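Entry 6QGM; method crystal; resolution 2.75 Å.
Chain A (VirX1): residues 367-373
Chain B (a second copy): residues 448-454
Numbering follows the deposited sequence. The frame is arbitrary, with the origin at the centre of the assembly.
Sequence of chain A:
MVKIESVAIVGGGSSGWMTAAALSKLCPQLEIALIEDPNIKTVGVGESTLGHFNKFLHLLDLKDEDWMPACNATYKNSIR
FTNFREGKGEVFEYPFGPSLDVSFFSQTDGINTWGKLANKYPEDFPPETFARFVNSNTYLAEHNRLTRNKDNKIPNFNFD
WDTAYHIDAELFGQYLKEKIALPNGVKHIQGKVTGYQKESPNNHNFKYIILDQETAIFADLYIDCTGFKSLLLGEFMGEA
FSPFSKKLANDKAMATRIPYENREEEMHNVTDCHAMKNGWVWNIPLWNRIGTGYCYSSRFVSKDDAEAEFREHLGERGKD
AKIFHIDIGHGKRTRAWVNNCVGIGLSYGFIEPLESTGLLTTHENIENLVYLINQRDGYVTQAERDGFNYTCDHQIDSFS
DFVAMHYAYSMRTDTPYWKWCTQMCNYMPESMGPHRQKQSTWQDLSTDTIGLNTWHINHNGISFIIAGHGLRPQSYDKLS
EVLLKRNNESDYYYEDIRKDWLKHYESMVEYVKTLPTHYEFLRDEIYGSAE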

# COMPACT_ATOMS: atom_id res chain seq x y z
N GLU A 367 -18.97 -8.02 -18.53
CA GLU A 367 -18.25 -9.18 -17.93
C GLU A 367 -18.48 -9.20 -16.42
O GLU A 367 -18.72 -10.30 -15.88
CB GLU A 367 -16.75 -9.14 -18.26
CG GLU A 367 -16.41 -9.46 -19.70
CD GLU A 367 -14.98 -9.14 -20.09
OE1 GLU A 367 -14.10 -9.28 -19.21
OE2 GLU A 367 -14.73 -8.79 -21.29
N ASN A 368 -18.44 -8.04 -15.76
CA ASN A 368 -18.62 -7.91 -14.29
C ASN A 368 -20.08 -8.21 -13.91
O ASN A 368 -20.32 -8.77 -12.80
CB ASN A 368 -18.15 -6.54 -13.79
CG ASN A 368 -16.64 -6.35 -13.91
OD1 ASN A 368 -15.91 -7.28 -14.22
ND2 ASN A 368 -16.17 -5.14 -13.66
N LEU A 369 -21.04 -7.86 -14.78
CA LEU A 369 -22.48 -8.16 -14.58
C LEU A 369 -22.72 -9.66 -14.73
O LEU A 369 -23.38 -10.24 -13.84
CB LEU A 369 -23.32 -7.35 -15.57
CG LEU A 369 -24.83 -7.43 -15.31
CD1 LEU A 369 -25.17 -6.94 -13.91
CD2 LEU A 369 -25.61 -6.68 -16.37
N VAL A 370 -22.21 -10.25 -15.81
CA VAL A 370 -22.30 -11.72 -16.11
C VAL A 370 -21.70 -12.48 -14.93
O VAL A 370 -22.26 -13.52 -14.55
CB VAL A 370 -21.59 -12.09 -17.44
CG1 VAL A 370 -21.37 -13.58 -17.60
CG2 VAL A 370 -22.34 -11.56 -18.65
N TYR A 371 -20.61 -11.97 -14.37
CA TYR A 371 -19.86 -12.60 -13.26
C TYR A 371 -20.77 -12.68 -12.03
O TYR A 371 -20.88 -13.77 -11.46
CB TYR A 371 -18.56 -11.84 -12.99
CG TYR A 371 -17.81 -12.33 -11.78
CD1 TYR A 371 -18.07 -11.80 -10.53
CD2 TYR A 371 -16.85 -13.32 -11.88
CE1 TYR A 371 -17.38 -12.23 -9.41
CE2 TYR A 371 -16.15 -13.76 -10.77
CZ TYR A 371 -16.42 -13.22 -9.53
OH TYR A 371 -15.76 -13.66 -8.42
N LEU A 372 -21.43 -11.59 -11.67
CA LEU A 372 -22.31 -11.53 -10.47
C LEU A 372 -23.60 -12.35 -10.69
O LEU A 372 -24.05 -13.02 -9.75
CB LEU A 372 -22.63 -10.07 -10.16
CG LEU A 372 -21.47 -9.28 -9.55
CD1 LEU A 372 -21.91 -7.86 -9.23
CD2 LEU A 372 -20.91 -9.97 -8.30
N ILE A 373 -24.18 -12.29 -11.89
CA ILE A 373 -25.45 -13.00 -12.19
C ILE A 373 -25.21 -14.52 -12.19
O ILE A 373 -26.12 -15.25 -11.74
CB ILE A 373 -26.06 -12.47 -13.51
CG1 ILE A 373 -26.63 -11.06 -13.28
CG2 ILE A 373 -27.09 -13.43 -14.07
CD1 ILE A 373 -27.16 -10.39 -14.54
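Chain B 448-454: DTIGLNT

The end of a chain B helix packs against one side of a chain A helix in a small contact made by van der Waals and CH-pi packing, with no hydrogen bond between the two stretches. Residues 367-373 of chain A are helical throughout. In chain B the helix that enters the stretch runs to G451(B), with a wider pi-type turn over 448-451, and N453(B) is the first residue to leave helical phi/psi, with a positive phi (55°/46°). The chain then extends at T454(B), whose N donates a hydrogen bond to O of D448(B) at 2.9 Å.

The backbones come nearest at N368(A) and I450(B), whose CA atoms are 5.9 Å apart. Chain B passes from T449(B), at the OH of Y371(A), to I450(B), at the ring face and N368(A), and returns to the Y371(A) ring with N453(B). I450(B) and Y371(A) form the centre of the contact. The CA-to-CB bond of Y371(A) points toward chain B, and its t rotamer (chi1 174°) places the ring against I450(B), whose CA lies over one face, 4.2 Å from the ring centroid and 27° off the ring normal. The I450(B) side chain (m, t) leaves sideways and touches three residues of chain A: its CG1 is 4.0 Å from CE1 of Y371(A) and 4.1 Å from CD2 of L372(A), while its CG2 is 3.5 Å from CG of N368(A).

OH of Y371(A) lies 3.2 Å from O of T449(B), but its hydrogen bonding is satisfied elsewhere in the structure. That same T449(B) O accepts a hydrogen bond from ND2 of N453(B) at 2.8 Å, which ties the side chain back to the last helical turn; ND2 of N453(B) also comes within 3.2 Å of CE2 of Y371(A). OD1 of N368(A) and O of I450(B) approach to 3.3 Å, yet both are acceptors and cannot bond to each other. In all, 299 Å² is buried, summed over both sides.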

# COMPACT_ATOMS: atom_id res chain seq x y z
N ASP B 448 -10.31 -8.56 -6.30
CA ASP B 448 -9.78 -9.91 -6.59
C ASP B 448 -10.87 -10.74 -7.30
O ASP B 448 -10.53 -11.44 -8.28
CB ASP B 448 -9.23 -10.57 -5.33
CG ASP B 448 -7.92 -9.94 -4.85
OD1 ASP B 448 -7.42 -9.04 -5.53
OD2 ASP B 448 -7.41 -10.36 -3.80
N THR B 449 -12.12 -10.65 -6.83
CA THR B 449 -13.25 -11.52 -7.27
C THR B 449 -13.83 -10.96 -8.58
O THR B 449 -13.66 -11.62 -9.62
CB THR B 449 -14.30 -11.68 -6.17
OG1 THR B 449 -14.72 -10.37 -5.79
CG2 THR B 449 -13.80 -12.40 -4.95
N ILE B 450 -14.45 -9.78 -8.55
CA ILE B 450 -15.11 -9.17 -9.74
C ILE B 450 -14.03 -8.72 -10.74
O ILE B 450 -14.22 -8.94 -11.94
CB ILE B 450 -16.04 -8.01 -9.31
CG1 ILE B 450 -17.05 -8.46 -8.25
CG2 ILE B 450 -16.73 -7.39 -10.52
CD1 ILE B 450 -17.65 -7.32 -7.47
N GLY B 451 -12.95 -8.10 -10.26
CA GLY B 451 -11.90 -7.50 -11.11
C GLY B 451 -11.05 -8.54 -11.81
O GLY B 451 -11.00 -8.53 -13.08
N LEU B 452 -10.42 -9.43 -11.02
CA LEU B 452 -9.36 -10.40 -11.43
C LEU B 452 -9.87 -11.85 -11.46
O LEU B 452 -9.08 -12.73 -11.86
CB LEU B 452 -8.18 -10.26 -10.47
CG LEU B 452 -7.44 -8.92 -10.51
CD1 LEU B 452 -6.35 -8.86 -9.47
CD2 LEU B 452 -6.88 -8.63 -11.89
N ASN B 453 -11.11 -12.11 -11.01
CA ASN B 453 -11.78 -13.44 -11.05
C ASN B 453 -10.90 -14.49 -10.35
O ASN B 453 -10.77 -15.62 -10.88
CB ASN B 453 -12.15 -13.84 -12.49
CG ASN B 453 -13.13 -12.88 -13.13
OD1 ASN B 453 -13.26 -12.82 -14.35
ND2 ASN B 453 -13.86 -12.14 -12.33
N THR B 454 -10.39 -14.17 -9.17
CA THR B 454 -9.39 -15.00 -8.45
C THR B 454 -9.60 -14.89 -6.94
O THR B 454 -10.03 -13.81 -6.47
CB THR B 454 -7.95 -14.59 -8.80
OG1 THR B 454 -7.05 -15.59 -8.34
CG2 THR B 454 -7.54 -13.27 -8.19